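Long-range contact in membrane protein (Acinetobacter baumannii AB307-0294, PDB 5DL5), which forms a beta-barrel channel of the OprD porin family in the outer membrane and probably lets small solutes, including antibiotics, into the cell: residues P67-F72 with A116-T121. Sequence-based numbering, arbitrary orientation.
Sequences PGIVGF and ARFSNT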
loop_
_atom_site.group_PDB
_atom_site.type_symbol
_atom_site.label_atom_id
_atom_site.label_comp_id
_atom_site.label_asym_id
_atom_site.label_seq_id
_atom_site.Cartn_x
_atom_site.Cartn_y
_atom_site.Cartn_z
ATOM N N PRO A 67 7.879 31.807 9.906
ATOM C CA PRO A 67 9.270 32.190 9.720
ATOM C C PRO A 67 10.083 32.252 11.070
ATOM O O PRO A 67 9.478 32.440 12.111
ATOM C CB PRO A 67 9.180 33.548 9.011
ATOM C CG PRO A 67 7.829 34.099 9.378
ATOM C CD PRO A 67 6.933 32.939 9.698
ATOM N N GLY A 68 11.409 32.036 11.017
ATOM C CA GLY A 68 12.253 32.096 12.211
ATOM C C GLY A 68 13.135 30.911 12.253
ATOM O O GLY A 68 13.089 30.036 11.338
ATOM N N ILE A 69 13.930 30.823 13.317
ATOM C CA ILE A 69 14.915 29.720 13.437
ATOM C C ILE A 69 14.284 28.356 13.562
ATOM O O ILE A 69 14.792 27.330 13.063
ATOM C CB ILE A 69 15.912 30.025 14.607
ATOM C CG1 ILE A 69 17.094 29.023 14.633
ATOM C CG2 ILE A 69 15.216 30.031 15.971
ATOM C CD1 ILE A 69 18.183 29.236 13.595
ATOM N N VAL A 70 13.149 28.310 14.226
ATOM C CA VAL A 70 12.262 27.167 14.209
ATOM C C VAL A 70 10.905 27.605 13.703
ATOM O O VAL A 70 10.418 28.627 14.115
ATOM C CB VAL A 70 12.109 26.460 15.570
ATOM C CG1 VAL A 70 11.181 25.286 15.459
ATOM C CG2 VAL A 70 13.434 25.936 16.053
ATOM N N GLY A 71 10.340 26.850 12.759
ATOM C CA GLY A 71 9.093 27.208 12.136
ATOM C C GLY A 71 8.009 26.253 12.677
ATOM O O GLY A 71 8.348 25.144 13.080
ATOM N N PHE A 72 6.761 26.708 12.710
ATOM C CA PHE A 72 5.653 25.942 13.220
ATOM C C PHE A 72 4.445 25.986 12.267
ATOM O O PHE A 72 4.210 26.965 11.574
ATOM C CB PHE A 72 5.218 26.473 14.624
ATOM C CG PHE A 72 6.312 26.379 15.661
ATOM C CD1 PHE A 72 6.490 25.220 16.398
ATOM C CD2 PHE A 72 7.159 27.419 15.858
ATOM C CE1 PHE A 72 7.566 25.098 17.304
ATOM C CE2 PHE A 72 8.178 27.349 16.769
ATOM C CZ PHE A 72 8.371 26.164 17.503
ATOM N N ALA A 116 6.839 21.143 13.296
ATOM C CA ALA A 116 7.886 22.043 13.602
ATOM C C ALA A 116 9.044 21.757 12.696
ATOM O O ALA A 116 9.213 20.605 12.281
ATOM C CB ALA A 116 8.270 21.922 15.084
ATOM N N ARG A 117 9.758 22.804 12.299
ATOM C CA ARG A 117 10.834 22.658 11.333
ATOM C C ARG A 117 12.040 23.473 11.734
ATOM O O ARG A 117 11.894 24.636 12.064
ATOM C CB ARG A 117 10.386 22.997 9.901
ATOM C CG ARG A 117 11.455 22.643 8.839
ATOM C CD ARG A 117 10.992 22.905 7.427
ATOM N NE ARG A 117 10.613 24.325 7.261
ATOM C CZ ARG A 117 9.882 24.779 6.255
ATOM N NH1 ARG A 117 9.500 23.958 5.292
ATOM N NH2 ARG A 117 9.531 26.023 6.185
ATOM N N PHE A 118 13.226 22.867 11.701
ATOM C CA PHE A 118 14.502 23.546 11.970
ATOM C C PHE A 118 15.447 23.107 10.889
ATOM O O PHE A 118 15.579 21.901 10.663
ATOM C CB PHE A 118 15.051 23.001 13.271
ATOM C CG PHE A 118 16.471 23.431 13.530
ATOM C CD1 PHE A 118 16.783 24.790 13.720
ATOM C CD2 PHE A 118 17.489 22.517 13.552
ATOM C CE1 PHE A 118 18.113 25.209 13.927
ATOM C CE2 PHE A 118 18.771 22.925 13.786
ATOM C CZ PHE A 118 19.082 24.278 13.962
ATOM N N SER A 119 16.088 24.067 10.212
ATOM C CA SER A 119 16.982 23.812 9.115
ATOM C C SER A 119 16.237 22.973 8.019
ATOM O O SER A 119 15.252 23.510 7.384
ATOM C CB SER A 119 18.265 23.275 9.707
ATOM O OG SER A 119 19.199 22.859 8.769
ATOM N N ASN A 120 16.712 21.743 7.743
ATOM C CA ASN A 120 16.043 20.809 6.863
ATOM C C ASN A 120 15.437 19.629 7.549
ATOM O O ASN A 120 15.256 18.545 6.913
ATOM C CB ASN A 120 17.016 20.285 5.832
ATOM C CG ASN A 120 17.662 21.426 5.100
ATOM O OD1 ASN A 120 17.020 22.153 4.373
ATOM N ND2 ASN A 120 18.907 21.636 5.370
ATOM N N THR A 121 15.024 19.798 8.778
ATOM C CA THR A 121 14.365 18.689 9.525
ATOM C C THR A 121 12.996 19.026 10.055
ATOM O O THR A 121 12.831 20.071 10.714
ATOM C CB THR A 121 15.297 18.330 10.727
ATOM O OG1 THR A 121 16.547 17.873 10.222
ATOM C CG2 THR A 121 14.700 17.281 11.621
HETATM O O HOH W 1 16.215 26.909 10.830
#
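Gly-71 and Arg-117 pair where strand 70-83 begins and strand 106-118 ends, an antiparallel edge-to-edge contact of neighbouring strands in the wall of an OprD-family outer-membrane beta-barrel. Both bonds of this hydrogen-bonded pair are short: Gly-71 N reaches Arg-117 O at 2.8 Å, nearly straight at 170° and in the carbonyl plane, whereas Arg-117 N meets Gly-71 O at the same length but more bent. Gly-71 has no side chain on the face where Arg-117 projects, so it sets nothing beside the arginine. On that face the long side chain of Arg-117 reaches Gln-18, whose OE1 accepts a hydrogen bond from NE, linking the end of strand 106-118 to the chain's N-terminal residues.

The face bearing Val-70, Phe-72, Ala-116 and Phe-118 is apolar, which suits a surface that may meet lipid. Ala-116, small enough to sit beside a large ring, sets its CB obliquely against Phe-72 CE1, 3.9 Å away. Val-70 CG2 lies 4.2 Å from Phe-118 CD1. Phe-118, with CG anti to its backbone N (chi1 170°), runs alongside Ile-69, whose CG1 comes within 4.0 Å of Phe-118 CE1.

Beyond Phe-118 the chain reverses in a type II' turn to Thr-121, with Ser-119 at its second position. Here a water bridges the two backbones: it donates to Ile-69 O at 2.7 Å and accepts from Ser-119 N. Ile-69 O also lies at the edge of the Phe-118 ring, near its plane, 3.3 Å from CD1.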